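Local coordinates for Non-structural polyprotein (Sindbis virus, PDB 4GUA) that is the nsP2 protease and nsP3 part of the viral replication polyprotein, which probably cleaves the precursor as a cysteine protease and carries a macro and a zinc-binding domain, at residues Asn14-Leu25 / Pro49-Ile59; Pro604-Arg615 / Glu626-Pro634. One frame throughout, in Å; residues are numbered along the deposited sequence.

Contact 1 of 2, residues Asn14-Leu25 / Pro49-Ile59. With SO4 (sulfate ion), chain E; SO4 (sulfate ion), chain L.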
# COMPACT_ATOMS: atom_id res chain seq x y z
N ASN A 14 -3.36 27.16 -16.70
CA ASN A 14 -2.84 26.45 -15.52
C ASN A 14 -1.68 25.49 -15.78
O ASN A 14 -1.86 24.29 -15.67
CB ASN A 14 -3.97 25.61 -14.94
CG ASN A 14 -5.26 26.38 -14.85
OD1 ASN A 14 -6.12 26.24 -15.72
ND2 ASN A 14 -5.40 27.19 -13.81
N VAL A 15 -0.49 26.01 -16.00
CA VAL A 15 0.69 25.15 -16.14
C VAL A 15 1.78 25.41 -15.10
O VAL A 15 2.90 24.94 -15.25
CB VAL A 15 1.20 25.07 -17.59
CG1 VAL A 15 0.06 24.56 -18.48
CG2 VAL A 15 1.72 26.39 -18.06
N CYS A 16 1.48 26.22 -14.09
CA CYS A 16 2.51 26.61 -13.15
C CYS A 16 3.31 25.38 -12.70
O CYS A 16 4.51 25.48 -12.47
CB CYS A 16 1.92 27.37 -11.95
SG CYS A 16 0.63 26.52 -11.02
N TRP A 17 2.66 24.22 -12.60
CA TRP A 17 3.36 22.99 -12.25
C TRP A 17 4.49 22.64 -13.24
O TRP A 17 5.61 22.26 -12.84
CB TRP A 17 2.39 21.81 -12.11
CG TRP A 17 1.45 21.60 -13.27
CD1 TRP A 17 0.23 22.18 -13.45
CD2 TRP A 17 1.65 20.74 -14.39
NE1 TRP A 17 -0.34 21.73 -14.62
CE2 TRP A 17 0.52 20.84 -15.21
CE3 TRP A 17 2.69 19.88 -14.77
CZ2 TRP A 17 0.38 20.13 -16.40
CZ3 TRP A 17 2.56 19.17 -15.95
CH2 TRP A 17 1.42 19.30 -16.75
N ALA A 18 4.21 22.79 -14.53
CA ALA A 18 5.22 22.57 -15.57
C ALA A 18 6.32 23.64 -15.53
O ALA A 18 7.52 23.32 -15.55
CB ALA A 18 4.57 22.51 -16.94
N LYS A 19 5.92 24.90 -15.48
CA LYS A 19 6.89 25.99 -15.42
C LYS A 19 7.84 25.74 -14.26
O LYS A 19 9.05 25.95 -14.38
CB LYS A 19 6.20 27.35 -15.25
CG LYS A 19 5.06 27.59 -16.22
CD LYS A 19 4.36 28.92 -15.96
CE LYS A 19 3.63 29.42 -17.21
NZ LYS A 19 2.55 30.38 -16.86
N ALA A 20 7.29 25.25 -13.16
CA ALA A 20 8.06 25.07 -11.94
C ALA A 20 9.09 23.96 -12.15
O ALA A 20 10.21 24.04 -11.64
CB ALA A 20 7.15 24.74 -10.79
N LEU A 21 8.69 22.92 -12.86
CA LEU A 21 9.62 21.87 -13.21
C LEU A 21 10.74 22.30 -14.17
O LEU A 21 11.84 21.76 -14.10
CB LEU A 21 8.87 20.68 -13.82
CG LEU A 21 8.03 19.91 -12.81
CD1 LEU A 21 7.48 18.65 -13.45
CD2 LEU A 21 8.83 19.60 -11.54
N GLU A 22 10.46 23.23 -15.07
CA GLU A 22 11.42 23.57 -16.13
C GLU A 22 12.90 23.64 -15.72
O GLU A 22 13.75 23.01 -16.36
CB GLU A 22 11.00 24.86 -16.83
CG GLU A 22 11.78 25.14 -18.09
CD GLU A 22 11.21 26.28 -18.90
OE1 GLU A 22 10.98 27.37 -18.33
OE2 GLU A 22 11.01 26.09 -20.12
N PRO A 23 13.23 24.43 -14.68
CA PRO A 23 14.64 24.50 -14.28
C PRO A 23 15.16 23.20 -13.67
O PRO A 23 16.36 22.91 -13.76
CB PRO A 23 14.65 25.64 -13.25
CG PRO A 23 13.29 25.68 -12.71
CD PRO A 23 12.38 25.31 -13.86
N ILE A 24 14.29 22.41 -13.04
CA ILE A 24 14.71 21.14 -12.49
C ILE A 24 15.06 20.19 -13.62
O ILE A 24 16.07 19.49 -13.57
CB ILE A 24 13.63 20.53 -11.59
CG1 ILE A 24 13.49 21.38 -10.33
CG2 ILE A 24 13.99 19.10 -11.21
CD1 ILE A 24 12.27 21.06 -9.51
N LEU A 25 14.25 20.20 -14.68
CA LEU A 25 14.53 19.38 -15.85
C LEU A 25 15.84 19.81 -16.52
O LEU A 25 16.59 18.98 -17.05
CB LEU A 25 13.37 19.47 -16.85
CG LEU A 25 12.00 19.01 -16.34
CD1 LEU A 25 10.95 19.11 -17.43
CD2 LEU A 25 12.07 17.60 -15.79
N PRO A 49 -5.09 22.04 -13.97
CA PRO A 49 -4.20 22.00 -12.80
C PRO A 49 -3.65 20.60 -12.57
O PRO A 49 -4.29 19.63 -12.94
CB PRO A 49 -5.13 22.43 -11.64
CG PRO A 49 -6.49 22.12 -12.12
CD PRO A 49 -6.47 22.38 -13.59
N HIS A 50 -2.45 20.52 -12.00
CA HIS A 50 -1.79 19.24 -11.83
C HIS A 50 -0.69 19.32 -10.76
O HIS A 50 -0.25 20.42 -10.42
CB HIS A 50 -1.20 18.80 -13.16
CG HIS A 50 -0.79 17.36 -13.20
ND1 HIS A 50 -1.51 16.36 -12.59
CD2 HIS A 50 0.28 16.75 -13.78
CE1 HIS A 50 -0.91 15.20 -12.79
NE2 HIS A 50 0.17 15.41 -13.51
N SER A 51 -0.25 18.18 -10.25
CA SER A 51 0.83 18.14 -9.27
C SER A 51 2.19 18.15 -9.94
O SER A 51 2.52 17.25 -10.70
CB SER A 51 0.74 16.89 -8.39
OG SER A 51 1.86 16.80 -7.52
N ALA A 52 3.00 19.15 -9.62
CA ALA A 52 4.33 19.25 -10.21
C ALA A 52 5.15 18.01 -9.86
O ALA A 52 5.94 17.54 -10.67
CB ALA A 52 5.02 20.50 -9.72
N ILE A 53 4.94 17.48 -8.65
CA ILE A 53 5.72 16.33 -8.21
C ILE A 53 5.34 15.11 -9.04
O ILE A 53 6.23 14.39 -9.52
CB ILE A 53 5.51 16.00 -6.72
CG1 ILE A 53 5.84 17.21 -5.85
CG2 ILE A 53 6.42 14.88 -6.31
CD1 ILE A 53 5.60 16.98 -4.36
N TYR A 54 4.04 14.86 -9.20
CA TYR A 54 3.60 13.74 -10.02
C TYR A 54 4.20 13.88 -11.41
O TYR A 54 4.71 12.90 -11.98
CB TYR A 54 2.08 13.70 -10.14
CG TYR A 54 1.33 13.41 -8.86
CD1 TYR A 54 1.99 13.37 -7.64
CD2 TYR A 54 -0.04 13.18 -8.89
CE1 TYR A 54 1.28 13.12 -6.46
CE2 TYR A 54 -0.74 12.93 -7.72
CZ TYR A 54 -0.08 12.90 -6.51
OH TYR A 54 -0.79 12.65 -5.36
N ALA A 55 4.15 15.09 -11.94
CA ALA A 55 4.67 15.34 -13.28
C ALA A 55 6.15 14.98 -13.36
O ALA A 55 6.60 14.40 -14.34
CB ALA A 55 4.46 16.80 -13.68
N LEU A 56 6.89 15.32 -12.31
CA LEU A 56 8.33 15.07 -12.29
C LEU A 56 8.60 13.57 -12.31
O LEU A 56 9.53 13.11 -12.96
CB LEU A 56 8.98 15.73 -11.07
CG LEU A 56 10.50 15.53 -10.97
CD1 LEU A 56 11.23 15.92 -12.26
CD2 LEU A 56 11.06 16.31 -9.79
N ASP A 57 7.79 12.81 -11.58
CA ASP A 57 7.93 11.35 -11.58
C ASP A 57 7.70 10.81 -12.99
O ASP A 57 8.47 9.99 -13.48
CB ASP A 57 6.97 10.71 -10.57
CG ASP A 57 7.31 9.24 -10.27
OD1 ASP A 57 8.37 8.97 -9.67
OD2 ASP A 57 6.50 8.35 -10.63
N VAL A 58 6.65 11.29 -13.64
CA VAL A 58 6.33 10.87 -15.00
C VAL A 58 7.45 11.18 -15.99
O VAL A 58 7.76 10.38 -16.88
CB VAL A 58 5.02 11.53 -15.50
CG1 VAL A 58 5.02 11.64 -17.02
CG2 VAL A 58 3.80 10.74 -15.02
N ILE A 59 8.06 12.35 -15.84
CA ILE A 59 9.10 12.79 -16.76
C ILE A 59 10.35 11.96 -16.56
O ILE A 59 11.05 11.62 -17.51
CB ILE A 59 9.42 14.28 -16.58
CG1 ILE A 59 8.22 15.12 -17.01
CG2 ILE A 59 10.64 14.67 -17.41
CD1 ILE A 59 8.19 16.48 -16.39
S SO4 E . 0.81 30.77 -13.71
O1 SO4 E . 0.34 31.01 -12.34
O2 SO4 E . 2.28 30.77 -13.72
O3 SO4 E . 0.32 29.48 -14.19
O4 SO4 E . 0.34 31.83 -14.60
S SO4 L . -0.53 18.37 -4.22
O1 SO4 L . 0.49 18.94 -3.33
O2 SO4 L . -0.82 19.30 -5.31
O3 SO4 L . -0.02 17.12 -4.79
O4 SO4 L . -1.75 18.12 -3.46

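Contact 2 of 2, residues Pro604-Arg615 / Glu626-Pro634. With ZN (zinc ion), chain V; SO4 (sulfate ion), chain K.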
# COMPACT_ATOMS: atom_id res chain seq x y z
N PRO A 604 9.85 -0.68 11.62
CA PRO A 604 9.83 -2.11 11.95
C PRO A 604 9.56 -2.36 13.44
O PRO A 604 8.97 -3.37 13.82
CB PRO A 604 11.22 -2.59 11.56
CG PRO A 604 12.07 -1.36 11.59
CD PRO A 604 11.18 -0.25 11.16
N CYS A 605 10.02 -1.43 14.27
CA CYS A 605 9.66 -1.44 15.69
C CYS A 605 9.90 -0.07 16.29
O CYS A 605 10.42 0.82 15.61
CB CYS A 605 10.44 -2.51 16.45
SG CYS A 605 12.22 -2.25 16.53
N LEU A 606 9.51 0.10 17.55
CA LEU A 606 9.67 1.37 18.24
C LEU A 606 10.88 1.43 19.16
O LEU A 606 11.15 2.48 19.76
CB LEU A 606 8.40 1.70 19.02
CG LEU A 606 7.18 1.80 18.12
CD1 LEU A 606 5.95 2.17 18.93
CD2 LEU A 606 7.42 2.81 17.00
N CYS A 607 11.63 0.34 19.27
CA CYS A 607 12.75 0.28 20.20
C CYS A 607 13.98 0.92 19.57
O CYS A 607 13.95 1.31 18.40
CB CYS A 607 13.03 -1.16 20.63
SG CYS A 607 14.27 -2.04 19.63
N MET A 608 15.06 1.02 20.35
CA MET A 608 16.24 1.77 19.92
C MET A 608 17.03 1.05 18.83
O MET A 608 17.92 1.64 18.21
CB MET A 608 17.17 2.03 21.10
CG MET A 608 17.92 0.81 21.61
SD MET A 608 18.76 1.11 23.18
CE MET A 608 19.89 2.42 22.71
N TYR A 609 16.74 -0.23 18.62
CA TYR A 609 17.47 -1.04 17.65
C TYR A 609 16.75 -1.17 16.31
O TYR A 609 17.26 -1.81 15.39
CB TYR A 609 17.76 -2.42 18.25
CG TYR A 609 18.55 -2.33 19.54
CD1 TYR A 609 19.87 -1.89 19.53
CD2 TYR A 609 17.98 -2.66 20.76
CE1 TYR A 609 20.60 -1.80 20.70
CE2 TYR A 609 18.71 -2.56 21.94
CZ TYR A 609 20.02 -2.13 21.90
OH TYR A 609 20.76 -2.03 23.06
N ALA A 610 15.60 -0.52 16.17
CA ALA A 610 14.77 -0.67 14.98
C ALA A 610 15.60 -0.50 13.73
O ALA A 610 16.35 0.47 13.63
CB ALA A 610 13.65 0.36 15.00
N MET A 611 15.47 -1.40 12.76
CA MET A 611 16.40 -1.35 11.65
C MET A 611 15.75 -0.58 10.53
O MET A 611 15.09 -1.13 9.65
CB MET A 611 16.69 -2.79 11.20
CG MET A 611 17.96 -2.97 10.40
SD MET A 611 19.46 -2.96 11.41
CE MET A 611 19.18 -4.37 12.48
N THR A 612 16.03 0.71 10.55
CA THR A 612 15.62 1.66 9.53
C THR A 612 16.78 1.89 8.58
O THR A 612 17.93 1.61 8.93
CB THR A 612 15.17 2.99 10.16
OG1 THR A 612 16.26 3.60 10.85
CG2 THR A 612 14.03 2.74 11.14
N PRO A 613 16.50 2.38 7.38
CA PRO A 613 17.64 2.81 6.55
C PRO A 613 18.53 3.78 7.33
O PRO A 613 19.75 3.83 7.13
CB PRO A 613 16.96 3.49 5.37
CG PRO A 613 15.64 2.81 5.26
CD PRO A 613 15.22 2.53 6.67
N GLU A 614 17.92 4.53 8.24
CA GLU A 614 18.67 5.47 9.05
C GLU A 614 19.66 4.73 9.94
O GLU A 614 20.85 5.04 9.94
CB GLU A 614 17.72 6.33 9.88
CG GLU A 614 18.42 7.38 10.71
CD GLU A 614 17.45 8.35 11.35
OE1 GLU A 614 16.23 8.24 11.08
OE2 GLU A 614 17.90 9.23 12.12
N ARG A 615 19.18 3.76 10.69
CA ARG A 615 20.06 3.04 11.61
C ARG A 615 21.14 2.29 10.85
O ARG A 615 22.29 2.25 11.28
CB ARG A 615 19.28 2.06 12.49
CG ARG A 615 20.21 1.33 13.45
CD ARG A 615 19.49 0.83 14.69
NE ARG A 615 20.38 0.05 15.55
CZ ARG A 615 20.52 -1.27 15.52
NH1 ARG A 615 19.83 -2.01 14.67
NH2 ARG A 615 21.36 -1.85 16.36
N GLU A 626 30.63 -4.65 15.57
CA GLU A 626 29.51 -5.48 15.98
C GLU A 626 28.19 -4.73 15.88
O GLU A 626 28.16 -3.50 15.81
CB GLU A 626 29.68 -5.98 17.41
CG GLU A 626 30.74 -7.04 17.55
CD GLU A 626 30.85 -7.56 18.97
OE1 GLU A 626 30.36 -6.86 19.89
OE2 GLU A 626 31.39 -8.67 19.16
N VAL A 627 27.09 -5.49 15.86
CA VAL A 627 25.76 -4.90 15.83
C VAL A 627 24.80 -5.66 16.73
O VAL A 627 24.90 -6.88 16.89
CB VAL A 627 25.19 -4.87 14.41
CG1 VAL A 627 25.07 -6.29 13.85
CG2 VAL A 627 23.84 -4.15 14.40
N THR A 628 23.87 -4.92 17.32
CA THR A 628 22.80 -5.51 18.11
C THR A 628 21.49 -5.47 17.32
O THR A 628 21.15 -4.46 16.71
CB THR A 628 22.63 -4.75 19.44
OG1 THR A 628 23.85 -4.82 20.19
CG2 THR A 628 21.48 -5.35 20.26
N VAL A 629 20.78 -6.60 17.32
CA VAL A 629 19.54 -6.73 16.58
C VAL A 629 18.42 -7.21 17.49
O VAL A 629 18.62 -8.11 18.30
CB VAL A 629 19.71 -7.75 15.43
CG1 VAL A 629 18.39 -7.95 14.70
CG2 VAL A 629 20.80 -7.29 14.48
N CYS A 630 17.25 -6.59 17.37
CA CYS A 630 16.13 -6.97 18.21
C CYS A 630 15.27 -8.06 17.56
O CYS A 630 15.51 -8.44 16.41
CB CYS A 630 15.27 -5.75 18.55
SG CYS A 630 14.43 -5.05 17.13
N SER A 631 14.26 -8.52 18.28
CA SER A 631 13.46 -9.65 17.82
C SER A 631 12.51 -9.26 16.69
O SER A 631 11.96 -10.13 16.01
CB SER A 631 12.67 -10.25 19.00
OG SER A 631 11.64 -9.37 19.42
N SER A 632 12.32 -7.96 16.49
CA SER A 632 11.49 -7.47 15.39
C SER A 632 12.28 -7.43 14.09
O SER A 632 11.78 -7.03 13.05
CB SER A 632 10.92 -6.09 15.70
OG SER A 632 9.90 -6.18 16.68
N THR A 633 13.55 -7.84 14.16
CA THR A 633 14.31 -8.06 12.95
C THR A 633 14.71 -9.53 12.97
O THR A 633 15.80 -9.88 13.43
CB THR A 633 15.55 -7.16 12.90
OG1 THR A 633 15.15 -5.80 12.76
CG2 THR A 633 16.46 -7.54 11.74
N PRO A 634 13.81 -10.40 12.49
CA PRO A 634 13.99 -11.86 12.57
C PRO A 634 15.28 -12.30 11.92
O PRO A 634 15.62 -11.85 10.82
CB PRO A 634 12.79 -12.41 11.81
CG PRO A 634 11.78 -11.34 11.87
CD PRO A 634 12.54 -10.05 11.84
ZN ZN V . 12.97 -3.70 18.25
S SO4 K . 22.83 1.75 18.04
O1 SO4 K . 22.57 0.50 17.32
O2 SO4 K . 22.36 2.87 17.22
O3 SO4 K . 22.10 1.74 19.31
O4 SO4 K . 24.27 1.85 18.28

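Contact 1 of 2, residues Asn14-Leu25 / Pro49-Ile59
Trp17 and Leu21 of helix 16-27 pack against His50, in the loop before helix 52-64, and against Ala52 and Ala55 in its first turn, a helix-helix contact within the family C9 cysteine protease region; the axes of the two short segments come within 9.1 Å, their N-to-C directions 53° apart. His50 CB sits over one face of the Trp17 indole, 3.4 Å from the centroid of its five-membered ring, while the His50 imidazole turns its edge toward the six-membered ring in a T-shaped stack with planes at 85°. Trp17 CG stands between the backbone N and the carbonyl carbon (chi1 51°), which lays the indole across the loop at His50. Its polar NE1 is satisfied by Lys48 O, with a weak second bond to Asn14 O. Trp17 also meets Phe41 edge-to-face. Cys16, just before Trp17, touches His93 with its side chain, consistent with the Cys-His dyad of this family.

Apolar packing continues along the helices. Leu21 is a knob in the hole formed by Ala52, Ala55, Leu56 and Ile59, and the two alanines, having only a methyl each, let its branches come close: CD1 reaches Ala55 CB at 3.5 Å. At the far end Leu25 meets Ile59 at about a right angle, its CD2 touching Ile59 CG2 at 3.6 Å.

Contact 2 of 2, residues Pro604-Arg615 / Glu626-Pro634
Cys605 and Ser632 bring their CA atoms to 6.3 Å, and Tyr609 and Cys630 theirs to 6.1 Å, as two type I turns, Cys607-Ala610 and Cys630-Thr633, converge on the four-cysteine zinc site of the nsP3 zinc-binding domain. The thiolates of Cys605, Cys607 and Cys630 bind the zinc ion, the last with SG at 2.3 Å from the metal, and Cys648 supplies the fourth ligand. Soft sulfur ligands suit zinc, and the turns hand them backbone N-H groups: Tyr609 N donates to Cys607 SG at 3.2 Å, and Ser632 N weakly to Cys630 SG. Such N-H to sulfur bonds would temper the negative charge gathered here.

Beside the metal, Tyr609 is sandwiched. Thr628 CG2 lies over one face, 3.9 Å from the ring centroid, and Met608 CG covers the opposite face near its centre. Farther along the same segment, Met611 sends out a chain bent at chi2 and chi3 so that its CE meets Val629 CG2 at 3.9 Å; helix 566-577 packs against both residues, Met611 resting on Leu573 and Ile577. This flexible, apolar side chain suits a place between a loop, a strand and a helix.

Arg615 ties its helix to strand 627-629. CG stands anti to the backbone N (chi1 -179°), and beyond it the chain stays extended to NE; one face of the guanidinium lies against Tyr609 CA. NE and NH2 both donate to O1 of a sulfate ion, probably from the crystallisation liquor, while NH2 also donates to Thr628 O at 2.6 Å, near the guanidinium plane.

From the N terminus, helix 16-27 is the first helix of the chain, and contact 1 closes a largely helical loop of 23 residues when helix 52-64 comes back against it, joining two helices of the protease region. The chain then builds a seven-stranded mixed sheet and a six-stranded mixed sheet in the macro domain region before reaching the zinc-binding region. There contact 2 closes a shorter loop, ten residues that include the rest of helix 613-621, and ties the cysteine-bearing segment 604-615 to strand 627-629 and the turn after it. The two loops lie in series, neither nested nor crossed. The centres of contacts 1 and 2 are about 38 Å apart, their nearest atoms about 18 Å.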